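Local coordinates for protein sniffer CG10964-PA (PDB 1SNY) that probably reduces carbonyl compounds with NADPH, as a carbonyl reductase of the short-chain dehydrogenase/reductase family with a Rossmann fold, at residues 117-122 against 185-190; 151-156 against 163-168; 219-224 against 229-234. All blocks are in the same frame, centred on the assembly; numbering follows the deposited sequence.

Contact 1: residues 117-122 against 185-190; sequences ARITAV and GMYAYR. With NAP (NADP nicotinamide-adenine-dinucleotide phosphate), chain B.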
loop_
_atom_site.group_PDB
_atom_site.type_symbol
_atom_site.label_atom_id
_atom_site.label_comp_id
_atom_site.label_asym_id
_atom_site.label_seq_id
_atom_site.Cartn_x
_atom_site.Cartn_y
_atom_site.Cartn_z
ATOM N N ALA A 117 5.555 -1.885 16.584
ATOM C CA ALA A 117 6.750 -1.061 16.737
ATOM C C ALA A 117 6.485 0.401 16.393
ATOM O O ALA A 117 5.772 0.710 15.435
ATOM C CB ALA A 117 7.883 -1.607 15.869
ATOM N N ARG A 118 7.069 1.300 17.180
ATOM C CA ARG A 118 6.898 2.730 16.956
ATOM C C ARG A 118 7.705 3.191 15.748
ATOM O O ARG A 118 8.695 2.567 15.375
ATOM C CB ARG A 118 7.312 3.505 18.208
ATOM C CG ARG A 118 6.348 3.298 19.364
ATOM C CD ARG A 118 6.867 3.857 20.681
ATOM N NE ARG A 118 5.917 3.589 21.759
ATOM C CZ ARG A 118 4.701 4.119 21.829
ATOM N NH1 ARG A 118 4.284 4.960 20.887
ATOM N NH2 ARG A 118 3.894 3.797 22.829
ATOM N N ILE A 119 7.276 4.289 15.134
ATOM C CA ILE A 119 7.967 4.802 13.958
ATOM C C ILE A 119 9.471 4.946 14.187
ATOM O O ILE A 119 10.269 4.711 13.281
ATOM C CB ILE A 119 7.365 6.156 13.504
ATOM C CG1 ILE A 119 8.107 6.665 12.266
ATOM C CG2 ILE A 119 7.400 7.162 14.643
ATOM C CD1 ILE A 119 8.017 5.738 11.076
ATOM N N THR A 120 9.861 5.291 15.410
ATOM C CA THR A 120 11.276 5.456 15.732
ATOM C C THR A 120 12.067 4.148 15.766
ATOM O O THR A 120 13.281 4.169 15.948
ATOM C CB THR A 120 11.458 6.159 17.096
ATOM O OG1 THR A 120 10.600 5.547 18.066
ATOM C CG2 THR A 120 11.127 7.643 16.982
ATOM N N ALA A 121 11.388 3.017 15.587
ATOM C CA ALA A 121 12.052 1.713 15.611
ATOM C C ALA A 121 11.761 0.853 14.380
ATOM O O ALA A 121 12.191 -0.302 14.301
ATOM C CB ALA A 121 11.654 0.952 16.878
ATOM N N VAL A 122 11.040 1.415 13.416
ATOM C CA VAL A 122 10.698 0.694 12.197
ATOM C C VAL A 122 11.935 0.377 11.352
ATOM O O VAL A 122 12.782 1.237 11.129
ATOM C CB VAL A 122 9.693 1.513 11.343
ATOM C CG1 VAL A 122 9.664 0.998 9.913
ATOM C CG2 VAL A 122 8.302 1.423 11.961
ATOM N N GLY A 185 0.608 3.727 14.183
ATOM C CA GLY A 185 1.542 2.609 14.241
ATOM C C GLY A 185 1.289 1.508 13.216
ATOM O O GLY A 185 0.548 1.707 12.246
HETATM N N MSE A 186 1.913 0.349 13.432
HETATM C CA MSE A 186 1.760 -0.812 12.548
HETATM C C MSE A 186 2.022 -0.435 11.089
HETATM O O MSE A 186 1.220 -0.751 10.207
HETATM C CB MSE A 186 0.341 -1.369 12.668
HETATM C CG MSE A 186 -0.102 -1.666 14.088
HETATM SE SE MSE A 186 0.450 -3.415 14.681
HETATM C CE MSE A 186 -1.136 -4.392 14.216
ATOM N N TYR A 187 3.144 0.229 10.831
ATOM C CA TYR A 187 3.459 0.655 9.473
ATOM C C TYR A 187 3.533 -0.446 8.419
ATOM O O TYR A 187 2.884 -0.346 7.387
ATOM C CB TYR A 187 4.748 1.480 9.462
ATOM C CG TYR A 187 4.566 2.811 10.147
ATOM C CD1 TYR A 187 4.663 2.923 11.532
ATOM C CD2 TYR A 187 4.216 3.948 9.419
ATOM C CE1 TYR A 187 4.407 4.131 12.179
ATOM C CE2 TYR A 187 3.957 5.153 10.053
ATOM C CZ TYR A 187 4.049 5.241 11.434
ATOM O OH TYR A 187 3.743 6.427 12.076
ATOM N N ALA A 188 4.318 -1.490 8.664
ATOM C CA ALA A 188 4.430 -2.565 7.687
ATOM C C ALA A 188 3.073 -3.207 7.394
ATOM O O ALA A 188 2.674 -3.360 6.235
ATOM C CB ALA A 188 5.415 -3.628 8.186
ATOM N N TYR A 189 2.357 -3.564 8.453
ATOM C CA TYR A 189 1.072 -4.220 8.295
ATOM C C TYR A 189 0.032 -3.337 7.612
ATOM O O TYR A 189 -0.559 -3.742 6.611
ATOM C CB TYR A 189 0.551 -4.700 9.651
ATOM C CG TYR A 189 -0.572 -5.706 9.524
ATOM C CD1 TYR A 189 -0.335 -6.984 8.998
ATOM C CD2 TYR A 189 -1.872 -5.379 9.901
ATOM C CE1 TYR A 189 -1.365 -7.910 8.855
ATOM C CE2 TYR A 189 -2.915 -6.297 9.762
ATOM C CZ TYR A 189 -2.655 -7.559 9.241
ATOM O OH TYR A 189 -3.682 -8.462 9.113
ATOM N N ARG A 190 -0.172 -2.128 8.129
ATOM C CA ARG A 190 -1.164 -1.230 7.535
ATOM C C ARG A 190 -0.879 -0.908 6.076
ATOM O O ARG A 190 -1.773 -0.985 5.230
ATOM C CB ARG A 190 -1.255 0.077 8.316
ATOM C CG ARG A 190 -1.868 -0.036 9.707
ATOM C CD ARG A 190 -2.037 1.360 10.295
ATOM N NE ARG A 190 -2.410 1.368 11.707
ATOM C CZ ARG A 190 -3.638 1.150 12.163
ATOM N NH1 ARG A 190 -4.631 0.898 11.320
ATOM N NH2 ARG A 190 -3.875 1.208 13.470
HETATM P PA NAP B . -1.484 -16.848 11.192
HETATM O O1A NAP B . -0.218 -16.297 11.474
HETATM O O2A NAP B . -2.252 -17.796 12.090
HETATM O O5B NAP B . -1.444 -17.588 9.775
HETATM C C5B NAP B . -0.732 -16.974 8.669
HETATM C C4B NAP B . -0.750 -18.131 7.620
HETATM O O4B NAP B . -0.046 -17.605 6.402
HETATM C C3B NAP B . 0.086 -19.391 8.005
HETATM O O3B NAP B . -0.603 -20.527 7.460
HETATM C C2B NAP B . 1.429 -19.113 7.364
HETATM O O2B NAP B . 2.276 -20.234 7.147
HETATM C C1B NAP B . 1.025 -18.439 6.034
HETATM N N9A NAP B . 2.177 -17.737 5.490
HETATM C C8A NAP B . 2.909 -16.659 5.944
HETATM N N7A NAP B . 3.918 -16.317 5.151
HETATM C C5A NAP B . 3.832 -17.236 4.116
HETATM C C6A NAP B . 4.634 -17.388 2.971
HETATM N N6A NAP B . 5.711 -16.640 2.617
HETATM N N1A NAP B . 4.292 -18.428 2.086
HETATM C C2A NAP B . 3.198 -19.272 2.343
HETATM N N3A NAP B . 2.395 -19.145 3.467
HETATM C C4A NAP B . 2.752 -18.113 4.322
HETATM O O3 NAP B . -2.499 -15.671 10.911
HETATM P PN NAP B . -4.042 -15.625 10.591
HETATM O O1N NAP B . -4.765 -14.912 11.656
HETATM O O2N NAP B . -4.457 -17.029 10.323
HETATM O O5D NAP B . -4.080 -14.713 9.297
HETATM C C5D NAP B . -4.856 -15.134 8.122
HETATM C C4D NAP B . -5.080 -13.915 7.245
HETATM O O4D NAP B . -6.068 -13.048 7.858
HETATM C C3D NAP B . -3.832 -13.005 7.009
HETATM O O3D NAP B . -3.782 -12.549 5.636
HETATM C C2D NAP B . -4.041 -11.886 8.019
HETATM O O2D NAP B . -3.335 -10.706 7.706
HETATM C C1D NAP B . -5.510 -11.698 7.978
HETATM N N1N NAP B . -6.162 -11.160 9.193
HETATM C C2N NAP B . -6.161 -11.788 10.480
HETATM C C3N NAP B . -6.835 -11.131 11.521
HETATM C C7N NAP B . -6.867 -11.760 12.921
HETATM O O7N NAP B . -7.469 -11.140 13.778
HETATM N N7N NAP B . -6.277 -12.899 13.165
HETATM C C4N NAP B . -7.518 -9.849 11.306
HETATM C C5N NAP B . -7.484 -9.278 10.010
HETATM C C6N NAP B . -6.809 -9.920 8.940
HETATM P P2B NAP B . 3.391 -20.743 8.238
HETATM O O1X NAP B . 2.611 -21.549 9.282
HETATM O O2X NAP B . 4.275 -21.578 7.372
HETATM O O3X NAP B . 4.032 -19.505 8.847
HETATM O O HOH W 1 5.188 -0.487 13.019
HETATM O O HOH W 2 3.180 -0.117 15.932
#

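Contact 2: residues 151-156 against 163-168; sequences KAAKAN and VGRAAI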
loop_
_atom_site.group_PDB
_atom_site.type_symbol
_atom_site.label_atom_id
_atom_site.label_comp_id
_atom_site.label_asym_id
_atom_site.label_seq_id
_atom_site.Cartn_x
_atom_site.Cartn_y
_atom_site.Cartn_z
ATOM N N LYS A 151 -11.307 -19.616 -17.163
ATOM C CA LYS A 151 -11.925 -20.829 -17.688
ATOM C C LYS A 151 -13.154 -21.150 -16.846
ATOM O O LYS A 151 -14.205 -21.517 -17.378
ATOM C CB LYS A 151 -10.946 -22.004 -17.641
ATOM C CG LYS A 151 -9.810 -21.889 -18.636
ATOM C CD LYS A 151 -8.898 -23.101 -18.587
ATOM C CE LYS A 151 -7.765 -22.964 -19.588
ATOM N NZ LYS A 151 -6.844 -24.130 -19.530
ATOM N N ALA A 152 -13.022 -20.997 -15.530
ATOM C CA ALA A 152 -14.125 -21.274 -14.620
ATOM C C ALA A 152 -15.238 -20.266 -14.850
ATOM O O ALA A 152 -16.415 -20.623 -14.833
ATOM C CB ALA A 152 -13.652 -21.207 -13.174
ATOM N N ALA A 153 -14.860 -19.011 -15.074
ATOM C CA ALA A 153 -15.841 -17.952 -15.313
ATOM C C ALA A 153 -16.614 -18.225 -16.594
ATOM O O ALA A 153 -17.818 -17.981 -16.664
ATOM C CB ALA A 153 -15.146 -16.599 -15.404
ATOM N N LYS A 154 -15.915 -18.729 -17.605
ATOM C CA LYS A 154 -16.542 -19.041 -18.886
ATOM C C LYS A 154 -17.426 -20.280 -18.755
ATOM O O LYS A 154 -18.557 -20.305 -19.246
ATOM C CB LYS A 154 -15.466 -19.277 -19.952
ATOM C CG LYS A 154 -16.000 -19.692 -21.320
ATOM C CD LYS A 154 -16.908 -18.632 -21.924
ATOM C CE LYS A 154 -17.393 -19.041 -23.313
ATOM N NZ LYS A 154 -18.317 -18.027 -23.904
ATOM N N ALA A 155 -16.908 -21.300 -18.080
ATOM C CA ALA A 155 -17.647 -22.543 -17.892
ATOM C C ALA A 155 -18.957 -22.310 -17.161
ATOM O O ALA A 155 -19.894 -23.091 -17.294
ATOM C CB ALA A 155 -16.791 -23.545 -17.122
ATOM N N ASN A 156 -19.022 -21.225 -16.396
ATOM C CA ASN A 156 -20.216 -20.895 -15.627
ATOM C C ASN A 156 -20.772 -19.534 -16.025
ATOM O O ASN A 156 -21.397 -18.850 -15.214
ATOM C CB ASN A 156 -19.873 -20.892 -14.135
ATOM C CG ASN A 156 -19.399 -22.247 -13.646
ATOM O OD1 ASN A 156 -20.188 -23.181 -13.517
ATOM N ND2 ASN A 156 -18.104 -22.363 -13.380
ATOM N N VAL A 163 -18.843 -16.710 -5.990
ATOM C CA VAL A 163 -17.875 -17.786 -5.840
ATOM C C VAL A 163 -18.291 -19.003 -6.663
ATOM O O VAL A 163 -17.472 -19.868 -6.964
ATOM C CB VAL A 163 -17.717 -18.192 -4.366
ATOM C CG1 VAL A 163 -17.044 -17.068 -3.589
ATOM C CG2 VAL A 163 -19.083 -18.507 -3.762
ATOM N N GLY A 164 -19.567 -19.058 -7.029
ATOM C CA GLY A 164 -20.055 -20.160 -7.831
ATOM C C GLY A 164 -19.529 -20.082 -9.250
ATOM O O GLY A 164 -19.503 -21.086 -9.965
ATOM N N ARG A 165 -19.103 -18.892 -9.665
ATOM C CA ARG A 165 -18.573 -18.691 -11.010
ATOM C C ARG A 165 -17.051 -18.565 -10.947
ATOM O O ARG A 165 -16.333 -19.527 -11.223
ATOM C CB ARG A 165 -19.200 -17.435 -11.635
ATOM C CG ARG A 165 -18.871 -17.221 -13.099
ATOM C CD ARG A 165 -19.796 -16.181 -13.739
ATOM N NE ARG A 165 -19.392 -15.888 -15.111
ATOM C CZ ARG A 165 -20.039 -15.064 -15.926
ATOM N NH1 ARG A 165 -21.136 -14.445 -15.512
ATOM N NH2 ARG A 165 -19.577 -14.847 -17.152
ATOM N N ALA A 166 -16.565 -17.382 -10.579
ATOM C CA ALA A 166 -15.130 -17.140 -10.454
ATOM C C ALA A 166 -14.905 -15.939 -9.543
ATOM O O ALA A 166 -15.609 -14.928 -9.648
ATOM C CB ALA A 166 -14.518 -16.890 -11.819
ATOM N N ALA A 167 -13.920 -16.041 -8.656
ATOM C CA ALA A 167 -13.653 -14.945 -7.739
ATOM C C ALA A 167 -12.311 -15.021 -7.045
ATOM O O ALA A 167 -11.765 -16.102 -6.825
ATOM C CB ALA A 167 -14.759 -14.885 -6.679
ATOM N N ILE A 168 -11.793 -13.848 -6.693
ATOM C CA ILE A 168 -10.545 -13.747 -5.959
ATOM C C ILE A 168 -10.914 -13.066 -4.652
ATOM O O ILE A 168 -11.424 -11.943 -4.661
ATOM C CB ILE A 168 -9.513 -12.853 -6.672
ATOM C CG1 ILE A 168 -9.116 -13.478 -8.008
ATOM C CG2 ILE A 168 -8.303 -12.639 -5.764
ATOM C CD1 ILE A 168 -8.337 -12.530 -8.917
#

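Contact 3: residues 219-224 against 229-234; sequences PGWVKT and SSAPLD. With NAP (NADP nicotinamide-adenine-dinucleotide phosphate), chain B.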
loop_
_atom_site.group_PDB
_atom_site.type_symbol
_atom_site.label_atom_id
_atom_site.label_comp_id
_atom_site.label_asym_id
_atom_site.label_seq_id
_atom_site.Cartn_x
_atom_site.Cartn_y
_atom_site.Cartn_z
ATOM N N PRO A 219 -11.707 -10.564 8.252
ATOM C CA PRO A 219 -12.292 -11.684 8.987
ATOM C C PRO A 219 -12.707 -11.324 10.406
ATOM O O PRO A 219 -13.112 -12.192 11.178
ATOM C CB PRO A 219 -11.168 -12.712 8.967
ATOM C CG PRO A 219 -9.957 -11.830 9.144
ATOM C CD PRO A 219 -10.237 -10.695 8.186
ATOM N N GLY A 220 -12.625 -10.040 10.734
ATOM C CA GLY A 220 -12.950 -9.600 12.077
ATOM C C GLY A 220 -11.716 -9.875 12.916
ATOM O O GLY A 220 -10.730 -10.399 12.395
ATOM N N TRP A 221 -11.740 -9.518 14.196
ATOM C CA TRP A 221 -10.587 -9.782 15.051
ATOM C C TRP A 221 -10.751 -11.197 15.603
ATOM O O TRP A 221 -11.615 -11.450 16.444
ATOM C CB TRP A 221 -10.512 -8.755 16.188
ATOM C CG TRP A 221 -9.233 -8.833 16.971
ATOM C CD1 TRP A 221 -8.099 -9.514 16.625
ATOM C CD2 TRP A 221 -8.950 -8.193 18.221
ATOM N NE1 TRP A 221 -7.129 -9.339 17.579
ATOM C CE2 TRP A 221 -7.623 -8.533 18.572
ATOM C CE3 TRP A 221 -9.686 -7.365 19.080
ATOM C CZ2 TRP A 221 -7.016 -8.074 19.748
ATOM C CZ3 TRP A 221 -9.082 -6.909 20.249
ATOM C CH2 TRP A 221 -7.758 -7.267 20.570
ATOM N N VAL A 222 -9.920 -12.116 15.117
ATOM C CA VAL A 222 -9.996 -13.522 15.513
ATOM C C VAL A 222 -8.818 -13.990 16.364
ATOM O O VAL A 222 -7.690 -13.535 16.185
ATOM C CB VAL A 222 -10.084 -14.426 14.261
ATOM C CG1 VAL A 222 -10.377 -15.866 14.665
ATOM C CG2 VAL A 222 -11.157 -13.896 13.321
ATOM N N LYS A 223 -9.093 -14.922 17.275
ATOM C CA LYS A 223 -8.073 -15.453 18.173
ATOM C C LYS A 223 -7.125 -16.482 17.560
ATOM O O LYS A 223 -7.219 -17.672 17.854
ATOM C CB LYS A 223 -8.723 -16.072 19.414
ATOM C CG LYS A 223 -9.413 -15.082 20.328
ATOM C CD LYS A 223 -9.818 -15.739 21.637
ATOM C CE LYS A 223 -10.760 -16.912 21.410
ATOM N NZ LYS A 223 -11.143 -17.571 22.693
ATOM N N THR A 224 -6.213 -16.019 16.714
ATOM C CA THR A 224 -5.221 -16.897 16.099
ATOM C C THR A 224 -3.871 -16.428 16.627
ATOM O O THR A 224 -3.814 -15.526 17.462
ATOM C CB THR A 224 -5.205 -16.764 14.570
ATOM O OG1 THR A 224 -4.834 -15.424 14.215
ATOM C CG2 THR A 224 -6.575 -17.088 13.994
ATOM N N SER A 229 -5.008 -13.733 21.966
ATOM C CA SER A 229 -6.070 -14.181 22.865
ATOM C C SER A 229 -7.097 -13.112 23.240
ATOM O O SER A 229 -8.138 -13.433 23.818
ATOM C CB SER A 229 -5.458 -14.750 24.144
ATOM O OG SER A 229 -4.768 -13.742 24.861
ATOM N N SER A 230 -6.814 -11.851 22.920
ATOM C CA SER A 230 -7.740 -10.764 23.246
ATOM C C SER A 230 -8.848 -10.590 22.209
ATOM O O SER A 230 -9.794 -9.829 22.426
ATOM C CB SER A 230 -6.984 -9.436 23.397
ATOM O OG SER A 230 -6.153 -9.431 24.546
ATOM N N ALA A 231 -8.734 -11.294 21.087
ATOM C CA ALA A 231 -9.729 -11.203 20.024
ATOM C C ALA A 231 -11.100 -11.685 20.498
ATOM O O ALA A 231 -11.202 -12.649 21.255
ATOM C CB ALA A 231 -9.273 -12.017 18.816
ATOM N N PRO A 232 -12.174 -11.012 20.056
ATOM C CA PRO A 232 -13.540 -11.377 20.443
ATOM C C PRO A 232 -14.113 -12.582 19.702
ATOM O O PRO A 232 -15.040 -13.231 20.184
ATOM C CB PRO A 232 -14.325 -10.101 20.154
ATOM C CG PRO A 232 -13.640 -9.581 18.936
ATOM C CD PRO A 232 -12.172 -9.751 19.289
ATOM N N LEU A 233 -13.559 -12.880 18.532
ATOM C CA LEU A 233 -14.042 -13.997 17.731
ATOM C C LEU A 233 -13.093 -15.193 17.754
ATOM O O LEU A 233 -11.879 -15.036 17.876
ATOM C CB LEU A 233 -14.244 -13.550 16.281
ATOM C CG LEU A 233 -15.234 -12.415 15.999
ATOM C CD1 LEU A 233 -15.146 -12.023 14.529
ATOM C CD2 LEU A 233 -16.649 -12.855 16.351
ATOM N N ASP A 234 -13.661 -16.391 17.646
ATOM C CA ASP A 234 -12.861 -17.606 17.608
ATOM C C ASP A 234 -12.760 -17.992 16.133
ATOM O O ASP A 234 -13.399 -17.370 15.286
ATOM C CB ASP A 234 -13.525 -18.725 18.420
ATOM C CG ASP A 234 -14.896 -19.098 17.896
ATOM O OD1 ASP A 234 -15.007 -19.437 16.702
ATOM O OD2 ASP A 234 -15.863 -19.056 18.685
HETATM P PA NAP B . -1.484 -16.848 11.192
HETATM O O1A NAP B . -0.218 -16.297 11.474
HETATM O O2A NAP B . -2.252 -17.796 12.090
HETATM O O5B NAP B . -1.444 -17.588 9.775
HETATM C C5B NAP B . -0.732 -16.974 8.669
HETATM C C4B NAP B . -0.750 -18.131 7.620
HETATM O O4B NAP B . -0.046 -17.605 6.402
HETATM C C3B NAP B . 0.086 -19.391 8.005
HETATM O O3B NAP B . -0.603 -20.527 7.460
HETATM C C2B NAP B . 1.429 -19.113 7.364
HETATM O O2B NAP B . 2.276 -20.234 7.147
HETATM C C1B NAP B . 1.025 -18.439 6.034
HETATM N N9A NAP B . 2.177 -17.737 5.490
HETATM C C8A NAP B . 2.909 -16.659 5.944
HETATM N N7A NAP B . 3.918 -16.317 5.151
HETATM C C5A NAP B . 3.832 -17.236 4.116
HETATM C C6A NAP B . 4.634 -17.388 2.971
HETATM N N6A NAP B . 5.711 -16.640 2.617
HETATM N N1A NAP B . 4.292 -18.428 2.086
HETATM C C2A NAP B . 3.198 -19.272 2.343
HETATM N N3A NAP B . 2.395 -19.145 3.467
HETATM C C4A NAP B . 2.752 -18.113 4.322
HETATM O O3 NAP B . -2.499 -15.671 10.911
HETATM P PN NAP B . -4.042 -15.625 10.591
HETATM O O1N NAP B . -4.765 -14.912 11.656
HETATM O O2N NAP B . -4.457 -17.029 10.323
HETATM O O5D NAP B . -4.080 -14.713 9.297
HETATM C C5D NAP B . -4.856 -15.134 8.122
HETATM C C4D NAP B . -5.080 -13.915 7.245
HETATM O O4D NAP B . -6.068 -13.048 7.858
HETATM C C3D NAP B . -3.832 -13.005 7.009
HETATM O O3D NAP B . -3.782 -12.549 5.636
HETATM C C2D NAP B . -4.041 -11.886 8.019
HETATM O O2D NAP B . -3.335 -10.706 7.706
HETATM C C1D NAP B . -5.510 -11.698 7.978
HETATM N N1N NAP B . -6.162 -11.160 9.193
HETATM C C2N NAP B . -6.161 -11.788 10.480
HETATM C C3N NAP B . -6.835 -11.131 11.521
HETATM C C7N NAP B . -6.867 -11.760 12.921
HETATM O O7N NAP B . -7.469 -11.140 13.778
HETATM N N7N NAP B . -6.277 -12.899 13.165
HETATM C C4N NAP B . -7.518 -9.849 11.306
HETATM C C5N NAP B . -7.484 -9.278 10.010
HETATM C C6N NAP B . -6.809 -9.920 8.940
HETATM P P2B NAP B . 3.391 -20.743 8.238
HETATM O O1X NAP B . 2.611 -21.549 9.282
HETATM O O2X NAP B . 4.275 -21.578 7.372
HETATM O O3X NAP B . 4.032 -19.505 8.847
#

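Contact 1: residues 117-122 against 185-190
A117 and M186 bring the two backbones to their nearest approach, 6.5 Å between CA atoms. Segment 117-122 is loop. Segment 185-190 turns into helix 187-207, with M186, a selenomethionine, at the N-cap position. No direct hydrogen bond joins the backbones. Two waters do so instead. Both donate to A117 O; water 1 accepts from Y187 N at 3.1 Å and water 2 from M186 N at 2.8 Å. One carbonyl thus serves two N-H groups at the start of the helix through water.

The apolar part centres on the Y187 ring. I119 CD1 lies over one face, 4.1 Å from the ring centroid and 13° off the normal, a CH-pi contact. With I119 CG1 anti to the backbone N (chi1 -180°), the branch ending in CD1 extends over the ring. I119 CB sits 3.8 Å from Y187 CE1. V122 CG2 reaches Y187 CD1 at 4.0 Å, the two side chains crossing at about a right angle. Y187 OH is hydrogen-bonded to D206 of the second subunit, so this residue also takes part in the subunit interface.

Further on, Y189 OH and O2D of the nicotinamide ribose of NADP share a hydrogen bond of 2.7 Å; O2D lies in the tyrosine ring plane, at its edge. Y189, with K193 four residues later on this helix, matches the YxxxK motif of short-chain dehydrogenases/reductases.

Contact 2: residues 151-156 against 163-168
A153 and A166 form the tight side of this contact. Their CA atoms are 5.0 Å apart, and the two CB methyls touch at 3.7 Å. Both residues are buried. Across this pair of methyls, the last turns of helix 124-155 lie close to the chain entering strand 167-171. A152 adds a third methyl, with its CB 3.7 Å from R165 O. That carbonyl also receives a hydrogen bond from N104, in the loop before strand 105-108.

The segments belong to the Rossmann fold. Helix 124-155 ends here, and after a short loop the chain enters strand 167-171 of the parallel sheet. This is the return from helix to strand in a beta-alpha-beta crossover that begins with strand 105-108. A166 already makes a backbone hydrogen bond to M213, at the start of the neighbouring strand 213-217.

The outer side is more polar and more open, for R165 and N156 are both partly exposed. R165 runs back along the helix end. Its CG is anti to the backbone N (chi1 -172°), and the chain is extended from CG to NE. R165 NE then donates to A153 O at 3.0 Å, with an N-H...O angle of 145°. The acceptor is tilted 24° out of the guanidinium plane. N156 O lies over one face of the same group, and R165 CD passes it at 3.4 Å. N156 has left helical geometry, but its side chain folds back on the last turn. N156 ND2 donates to A152 O at 2.8 Å. N156 CB also packs on R165 CG at 3.9 Å. Beyond them, R165 NH1 makes a weak hydrogen bond to Q159 O in the connecting loop.

Contact 3: residues 219-224 against 229-234
The nicotinamide end of the NADP pocket is bordered by this contact, in the loop between strand 213-217 and helix 235-248. The A231 methyl sits over one face of the W221 indole. A231 CB stands 3.5 Å from the centroid of the five-membered ring, 10° off its normal, a CH-pi contact. W221 CG is anti to the backbone N (chi1 -171°), which extends the indole alongside segment 229-234. A231 CA lies over the same indole, S230 CB touches W221 CH2 at 3.6 Å, and P232 CD packs on W221 CE3. W221 NE1 is bonded to G227 O, which helps fix the ring.

A single beta bridge pairs V222 with L233. L233 N donates to W221 O at 3.2 Å, and K223 N donates to L233 O at 2.9 Å. K223 is also the centre of an inverse gamma turn, closed by T224 N on V222 O. Its aliphatic chain packs against A231.

P219 and G220 are the PG motif of short-chain dehydrogenases/reductases, which follows strand 213-217, the sixth strand of the sheet. V222 N donates to O7N of NADP at 3.0 Å. The amide N7N of NADP gives a weak bond back to V222 O. V222 thus meets both polar atoms of the carboxamide, firmly at O7N and weakly at N7N. T224 OG1 donates to the phosphate oxygen O1N of NADP at 2.6 Å. P219 CD packs on C5N of NADP at 3.6 Å. D234, at the N-cap of helix 235-248, bonds through OD1 to T237 N.

Contacts 1 and 3 both touch NADP. Their centres are about 21 Å apart, and their nearest atoms about 7 Å. Contact 1 reaches the cofactor only through Y189, two residues after Y187 and without contact to segment 117-122. Contact 3 lies directly on the cofactor. The two therefore hold neighbouring parts of one cofactor, and K193, N109 and N30 also bind it. Contact 1 reaches the second subunit as well. Contact 2 lies away from the cofactor, on the far side of the chain's centre from both others. Its centre is about 38 Å from that of contact 1 and about 31 Å from that of contact 3. Strand 167-171, which it leads into, is followed by helix 187-207 of contact 1.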